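Local coordinates for UPF0403 protein yphP (Bacillus subtilis, PDB 3FHK), which acts as a dithiol bacilliredoxin, removing bacillithiol from S-bacillithiolated proteins, and has protein disulfide isomerase activity, at residues T48-N53 with E98-A103. The protein carries 2 engineered substitutions. Residues are numbered along the deposited sequence; the frame is centred on the assembly and turned at random.
Sequences TLVVVN and EYFTGA. Engineered in segment 98-103: Ala103 (natural residue Gln).
With CG anti to the carbonyl carbon and beside the backbone N (chi1 -60°), the side chain of Phe100 reaches from its loop to the central strand 47-53, where the far edge of the ring meets Val50 and Val52. In Val50, CG1 lies trans to the backbone N (chi1 174°) and is the methyl that meets the ring, 3.8 Å from Phe100 CZ. It comes in at the ring edge, in the plane of the ring. Val52 repeats the rotamer but uses its other branch: CG2 lies 4.2 Å from Phe100 CE2, also at the edge and near the ring plane. The edge of the phenyl ring thus meets two valines that point to the same side of the strand, while the side chain of the intervening Val51 leaves the strand on the other side and touches Phe28. The same sheet surface continues onto the neighbouring strands, where Val50 touches Val82 and Leu113, Val52 touches Val84, and Phe100 touches Ala111. Phe100 is the centre of an inverse gamma turn and the first residue of a type II turn, closed by the bond from N of the engineered Ala103 to Phe100 O, 2.9 Å. The contact joins the loop after helix 90-97 to the central sheet of this thioredoxin-superfamily fold, with Val52 about 9 Å from the nucleophile Cys56, side chain to side chain. All three touching side chains are apolar and buried, so dispersion and the exclusion of water hold the two segments together, with no polar bond between them to fix the ring's rotation.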
loop_
_atom_site.group_PDB
_atom_site.type_symbol
_atom_site.label_atom_id
_atom_site.label_comp_id
_atom_site.label_asym_id
_atom_site.label_seq_id
_atom_site.Cartn_x
_atom_site.Cartn_y
_atom_site.Cartn_z
ATOM N N THR A 48 -31.290 16.542 22.139
ATOM C CA THR A 48 -29.980 16.147 21.672
ATOM C C THR A 48 -29.922 16.106 20.155
ATOM O O THR A 48 -30.827 15.588 19.508
ATOM C CB THR A 48 -29.577 14.773 22.213
ATOM O OG1 THR A 48 -29.345 14.866 23.625
ATOM C CG2 THR A 48 -28.296 14.284 21.520
ATOM N N LEU A 49 -28.861 16.685 19.600
ATOM C CA LEU A 49 -28.520 16.476 18.200
ATOM C C LEU A 49 -27.459 15.394 18.123
ATOM O O LEU A 49 -26.371 15.532 18.678
ATOM C CB LEU A 49 -28.009 17.756 17.535
ATOM C CG LEU A 49 -27.619 17.544 16.069
ATOM C CD1 LEU A 49 -28.841 17.133 15.283
ATOM C CD2 LEU A 49 -26.962 18.796 15.448
ATOM N N VAL A 50 -27.800 14.307 17.455
ATOM C CA VAL A 50 -26.870 13.227 17.222
ATOM C C VAL A 50 -26.443 13.343 15.771
ATOM O O VAL A 50 -27.278 13.473 14.863
ATOM C CB VAL A 50 -27.539 11.846 17.467
ATOM C CG1 VAL A 50 -26.595 10.706 17.088
ATOM C CG2 VAL A 50 -28.003 11.716 18.940
ATOM N N VAL A 51 -25.140 13.326 15.546
ATOM C CA VAL A 51 -24.632 13.289 14.186
ATOM C C VAL A 51 -23.957 11.954 13.951
ATOM O O VAL A 51 -23.040 11.562 14.675
ATOM C CB VAL A 51 -23.635 14.421 13.903
ATOM C CG1 VAL A 51 -23.049 14.273 12.495
ATOM C CG2 VAL A 51 -24.317 15.772 14.073
ATOM N N VAL A 52 -24.448 11.236 12.956
ATOM C CA VAL A 52 -23.773 10.031 12.523
ATOM C C VAL A 52 -22.768 10.411 11.458
ATOM O O VAL A 52 -23.126 10.693 10.306
ATOM C CB VAL A 52 -24.752 8.996 11.993
ATOM C CG1 VAL A 52 -23.984 7.806 11.437
ATOM C CG2 VAL A 52 -25.676 8.568 13.112
ATOM N N ASN A 53 -21.506 10.433 11.870
ATOM C CA ASN A 53 -20.426 10.941 11.050
ATOM C C ASN A 53 -19.985 9.886 10.040
ATOM O O ASN A 53 -20.401 8.730 10.132
ATOM C CB ASN A 53 -19.267 11.378 11.949
ATOM C CG ASN A 53 -18.365 12.406 11.288
ATOM O OD1 ASN A 53 -18.608 12.833 10.157
ATOM N ND2 ASN A 53 -17.309 12.799 11.990
ATOM N N GLU A 98 -29.713 1.499 17.231
ATOM C CA GLU A 98 -30.743 0.722 17.911
ATOM C C GLU A 98 -31.830 1.611 18.513
ATOM O O GLU A 98 -32.966 1.170 18.695
ATOM C CB GLU A 98 -30.128 -0.140 19.009
ATOM C CG GLU A 98 -29.402 -1.378 18.518
ATOM C CD GLU A 98 -28.814 -2.177 19.663
ATOM O OE1 GLU A 98 -29.116 -1.846 20.828
ATOM O OE2 GLU A 98 -28.049 -3.128 19.405
ATOM N N TYR A 99 -31.474 2.855 18.825
ATOM C CA TYR A 99 -32.399 3.803 19.442
ATOM C C TYR A 99 -33.264 4.522 18.407
ATOM O O TYR A 99 -34.288 5.111 18.756
ATOM C CB TYR A 99 -31.626 4.849 20.261
ATOM C CG TYR A 99 -30.959 4.311 21.511
ATOM C CD1 TYR A 99 -31.605 4.342 22.743
ATOM C CD2 TYR A 99 -29.694 3.757 21.453
ATOM C CE1 TYR A 99 -30.998 3.835 23.888
ATOM C CE2 TYR A 99 -29.079 3.248 22.582
ATOM C CZ TYR A 99 -29.728 3.295 23.796
ATOM O OH TYR A 99 -29.094 2.793 24.908
ATOM N N PHE A 100 -32.839 4.491 17.143
ATOM C CA PHE A 100 -33.534 5.212 16.076
ATOM C C PHE A 100 -34.666 4.352 15.507
ATOM O O PHE A 100 -34.659 4.011 14.325
ATOM C CB PHE A 100 -32.571 5.611 14.942
ATOM C CG PHE A 100 -31.437 6.523 15.370
ATOM C CD1 PHE A 100 -31.467 7.178 16.602
ATOM C CD2 PHE A 100 -30.358 6.748 14.520
ATOM C CE1 PHE A 100 -30.436 8.015 16.985
ATOM C CE2 PHE A 100 -29.317 7.601 14.892
ATOM C CZ PHE A 100 -29.352 8.236 16.125
ATOM N N THR A 101 -35.628 3.998 16.353
ATOM C CA THR A 101 -36.703 3.076 15.975
ATOM C C THR A 101 -37.412 3.551 14.716
ATOM O O THR A 101 -37.821 4.709 14.610
ATOM C CB THR A 101 -37.742 2.917 17.111
ATOM O OG1 THR A 101 -37.063 2.817 18.370
ATOM C CG2 THR A 101 -38.606 1.666 16.904
ATOM N N GLY A 102 -37.538 2.653 13.752
ATOM C CA GLY A 102 -38.191 2.986 12.506
ATOM C C GLY A 102 -37.218 3.330 11.402
ATOM O O GLY A 102 -37.511 3.101 10.223
ATOM N N ALA A 103 -36.062 3.878 11.775
ATOM C CA ALA A 103 -35.094 4.342 10.789
ATOM C C ALA A 103 -34.221 3.235 10.223
ATOM O O ALA A 103 -33.795 2.336 10.938
ATOM C CB ALA A 103 -34.209 5.446 11.384
#